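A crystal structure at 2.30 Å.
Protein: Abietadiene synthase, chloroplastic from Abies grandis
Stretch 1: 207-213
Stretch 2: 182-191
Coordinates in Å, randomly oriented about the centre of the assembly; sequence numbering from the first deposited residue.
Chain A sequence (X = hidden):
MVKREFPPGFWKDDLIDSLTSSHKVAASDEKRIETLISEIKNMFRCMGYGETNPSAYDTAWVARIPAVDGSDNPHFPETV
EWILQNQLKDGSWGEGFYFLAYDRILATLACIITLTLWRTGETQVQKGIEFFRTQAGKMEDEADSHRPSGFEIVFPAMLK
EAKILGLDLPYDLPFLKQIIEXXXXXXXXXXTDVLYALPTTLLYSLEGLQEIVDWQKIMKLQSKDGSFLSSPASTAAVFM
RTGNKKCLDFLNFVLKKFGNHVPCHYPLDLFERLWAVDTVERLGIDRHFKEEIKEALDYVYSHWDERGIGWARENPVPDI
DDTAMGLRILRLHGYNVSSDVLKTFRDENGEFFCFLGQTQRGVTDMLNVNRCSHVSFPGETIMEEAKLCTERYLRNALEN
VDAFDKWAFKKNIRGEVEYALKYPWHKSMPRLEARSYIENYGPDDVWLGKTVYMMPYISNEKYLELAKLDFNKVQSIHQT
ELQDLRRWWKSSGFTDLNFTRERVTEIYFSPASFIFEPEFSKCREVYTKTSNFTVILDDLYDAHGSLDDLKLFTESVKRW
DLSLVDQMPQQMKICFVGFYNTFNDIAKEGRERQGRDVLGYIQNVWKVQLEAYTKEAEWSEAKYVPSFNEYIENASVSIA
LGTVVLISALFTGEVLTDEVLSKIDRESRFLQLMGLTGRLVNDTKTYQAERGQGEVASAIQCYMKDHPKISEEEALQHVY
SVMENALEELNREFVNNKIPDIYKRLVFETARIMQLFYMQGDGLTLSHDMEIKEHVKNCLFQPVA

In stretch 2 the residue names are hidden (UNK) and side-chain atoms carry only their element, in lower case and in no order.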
# COMPACT_ATOMS: atom_id res chain seq x y z
N GLU A 207 11.68 6.57 32.36
CA GLU A 207 11.42 7.63 33.32
C GLU A 207 10.38 7.17 34.34
O GLU A 207 10.25 7.75 35.43
CB GLU A 207 10.97 8.92 32.62
CG GLU A 207 9.59 8.87 32.00
CD GLU A 207 9.59 8.42 30.55
OE1 GLU A 207 10.52 7.69 30.14
OE2 GLU A 207 8.64 8.78 29.82
N GLY A 208 9.64 6.11 34.01
CA GLY A 208 8.64 5.60 34.92
C GLY A 208 9.03 4.29 35.59
O GLY A 208 8.21 3.66 36.25
N LEU A 209 10.29 3.89 35.44
CA LEU A 209 10.78 2.64 36.03
C LEU A 209 12.04 2.89 36.86
O LEU A 209 12.74 1.95 37.25
CB LEU A 209 11.09 1.64 34.93
CG LEU A 209 9.97 1.37 33.94
CD1 LEU A 209 10.54 0.71 32.71
CD2 LEU A 209 8.89 0.50 34.59
N GLN A 210 12.32 4.16 37.12
CA GLN A 210 13.50 4.57 37.87
C GLN A 210 13.69 3.96 39.25
O GLN A 210 14.80 3.98 39.79
CB GLN A 210 13.51 6.09 38.03
CG GLN A 210 13.45 6.86 36.75
CD GLN A 210 13.51 8.34 37.00
OE1 GLN A 210 14.51 8.86 37.48
NE2 GLN A 210 12.43 9.04 36.67
N GLU A 211 12.63 3.44 39.85
CA GLU A 211 12.76 2.86 41.18
C GLU A 211 13.05 1.36 41.15
O GLU A 211 13.49 0.79 42.16
CB GLU A 211 11.49 3.10 42.01
CG GLU A 211 10.89 4.49 41.92
CD GLU A 211 9.63 4.52 41.07
OE1 GLU A 211 9.71 4.15 39.88
OE2 GLU A 211 8.56 4.92 41.59
N ILE A 212 12.82 0.70 40.02
CA ILE A 212 13.04 -0.74 39.97
C ILE A 212 14.08 -1.24 38.98
O ILE A 212 14.22 -2.45 38.80
CB ILE A 212 11.73 -1.49 39.65
CG1 ILE A 212 11.42 -1.36 38.15
CG2 ILE A 212 10.59 -0.91 40.48
CD1 ILE A 212 10.23 -2.18 37.69
N VAL A 213 14.83 -0.34 38.36
CA VAL A 213 15.79 -0.78 37.36
C VAL A 213 17.26 -0.80 37.81
O VAL A 213 17.68 -0.01 38.66
CB VAL A 213 15.61 0.08 36.08
CG1 VAL A 213 16.36 1.41 36.21
CG2 VAL A 213 16.05 -0.69 34.88
N UNK A 182 -2.43 -0.18 40.22
CA UNK A 182 -2.27 -1.05 39.06
C UNK A 182 -0.83 -1.02 38.54
O UNK A 182 -0.31 -2.04 38.10
c UNK A 182 -3.23 -0.63 37.94
c UNK A 182 -4.16 -1.13 35.65
c UNK A 182 -4.08 -2.07 34.45
n UNK A 182 -4.97 -1.65 33.33
c UNK A 182 -3.21 -1.58 36.76
N UNK A 183 -0.20 0.15 38.59
CA UNK A 183 1.18 0.28 38.13
C UNK A 183 2.06 -0.58 39.01
O UNK A 183 2.96 -1.28 38.53
n UNK A 183 5.41 2.99 40.21
c UNK A 183 5.85 3.37 39.02
c UNK A 183 3.56 3.38 38.11
n UNK A 183 5.01 3.57 38.02
c UNK A 183 3.16 1.92 38.06
n UNK A 183 7.15 3.55 38.84
c UNK A 183 1.64 1.74 38.21
N UNK A 184 1.81 -0.54 40.32
CA UNK A 184 2.60 -1.31 41.26
C UNK A 184 2.48 -2.80 40.98
O UNK A 184 3.46 -3.54 41.08
o UNK A 184 5.35 -0.12 44.21
o UNK A 184 3.87 1.05 43.07
c UNK A 184 3.26 -1.16 43.71
c UNK A 184 4.23 0.00 43.66
c UNK A 184 2.14 -1.02 42.69
N UNK A 185 1.27 -3.25 40.63
CA UNK A 185 1.04 -4.66 40.33
C UNK A 185 1.57 -5.03 38.95
O UNK A 185 1.60 -6.20 38.57
c UNK A 185 -0.45 -4.96 40.41
N UNK A 186 1.99 -4.02 38.20
CA UNK A 186 2.52 -4.23 36.85
C UNK A 186 4.04 -4.32 36.92
O UNK A 186 4.66 -5.11 36.21
n UNK A 186 1.36 -1.18 31.37
c UNK A 186 2.10 -3.07 35.95
c UNK A 186 1.95 -2.30 32.15
c UNK A 186 2.34 -3.28 34.46
c UNK A 186 1.72 -2.14 33.65
N UNK A 187 4.64 -3.51 37.79
CA UNK A 187 6.09 -3.51 37.95
C UNK A 187 6.58 -4.85 38.49
O UNK A 187 7.52 -5.43 37.95
c UNK A 187 6.82 0.05 39.27
c UNK A 187 6.95 -1.05 38.23
c UNK A 187 6.51 -2.37 38.88
c UNK A 187 6.13 -0.73 36.99
N UNK A 188 5.95 -5.32 39.57
CA UNK A 188 6.33 -6.59 40.18
C UNK A 188 6.04 -7.77 39.26
O UNK A 188 6.35 -8.92 39.58
c UNK A 188 5.58 -6.79 41.50
c UNK A 188 5.91 -5.76 42.57
c UNK A 188 5.46 -4.94 44.90
n UNK A 188 4.66 -5.08 46.15
c UNK A 188 5.13 -5.99 43.85
N UNK A 189 5.45 -7.48 38.11
CA UNK A 189 5.09 -8.52 37.15
C UNK A 189 5.98 -8.49 35.90
O UNK A 189 5.80 -9.30 34.99
n UNK A 189 1.15 -7.95 35.42
c UNK A 189 1.48 -9.27 35.95
c UNK A 189 -0.05 -7.40 35.47
n UNK A 189 -1.06 -8.05 36.03
n UNK A 189 -0.25 -6.19 34.96
c UNK A 189 3.62 -8.34 36.78
c UNK A 189 2.99 -9.48 36.02
N UNK A 190 6.94 -7.57 35.86
CA UNK A 190 7.84 -7.46 34.72
C UNK A 190 8.98 -8.48 34.74
O UNK A 190 9.67 -8.63 35.75
c UNK A 190 8.46 -6.04 34.63
c UNK A 190 9.65 -6.04 33.67
c UNK A 190 7.86 -3.59 34.17
c UNK A 190 7.39 -5.03 34.19
N UNK A 191 9.18 -9.20 33.62
CA UNK A 191 10.23 -10.21 33.49
C UNK A 191 11.63 -9.61 33.34
O UNK A 191 12.04 -9.22 32.24
c UNK A 191 8.31 -9.20 32.43
c UNK A 191 9.14 -9.96 31.42
c UNK A 191 9.79 -11.00 32.26

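Position 182 carries four carbons in a row ending in a nitrogen. The chain is fully extended and lies far from stretch 1. It is Lys182.

Position 183 has three carbons, a nitrogen, and then a carbon bearing two more nitrogens. That is a guanidinium, and its CB points toward stretch 1. One terminal nitrogen lies close to both the carbonyl of Gly208 and the carboxylate of Glu211. The residue is Arg183. Its NH2 donates a hydrogen bond to Gly208 O at 2.8 Å. The same NH2 lies 2.8 Å from Glu211 OE1, in a salt bridge whose hydrogen bond is weak because the angle is only 130°. Both acceptors sit at the edge of the guanidinium, near its plane.

Position 184 has three carbons, the third carrying two oxygens. Its CB points away from stretch 1, and no atom makes contact there. It is Glu184. It forms a long salt bridge with its neighbour, Arg183 NH1 to Glu184 OE2 at 3.8 Å.

Position 185 has a single carbon and no contact. It is Ala185.

Position 186 has four carbons ending in nitrogen, out of reach. It is Lys186.

Position 187 has four carbons, forked at the second. They touch Leu209 and Ile212. The fork at the second carbon makes it Leu187. Its CD1 is 3.9 Å from Leu209 CD2, and its CG is 3.5 Å from Ile212 CD1.

Position 188 has four carbons and a terminal nitrogen, with CB pointing away. It is Lys188.

Position 189 again shows three carbons, a nitrogen and a carbon with two nitrogens, but it does not reach stretch 1. It is Arg189.

Position 190 has four carbons, forked at the first, with one arm two carbons long. The long arm approaches Leu209 and Ile212. It is Ile190, with CD1 4.2 Å from Leu209 CD2. A type I turn from Leu187 to Ile190 carries the chain out of the helix.

Position 191 has three carbons closing a ring onto the backbone nitrogen. It is Pro191, at the N-cap position right before a helix.

The contact is small and has two parts. Arg183 extends its side chain to bind a backbone carbonyl and an acidic side chain through one nitrogen. Leu187 and Ile190 both point toward stretch 1 and pack against Leu209 and Ile212. Within stretch 1, a hydrogen bond from Ile212 N to Leu209 O at 3.0 Å links the backbones of these two apolar partners.

Stretch 2, residues 182-191: KREAKLKRIP
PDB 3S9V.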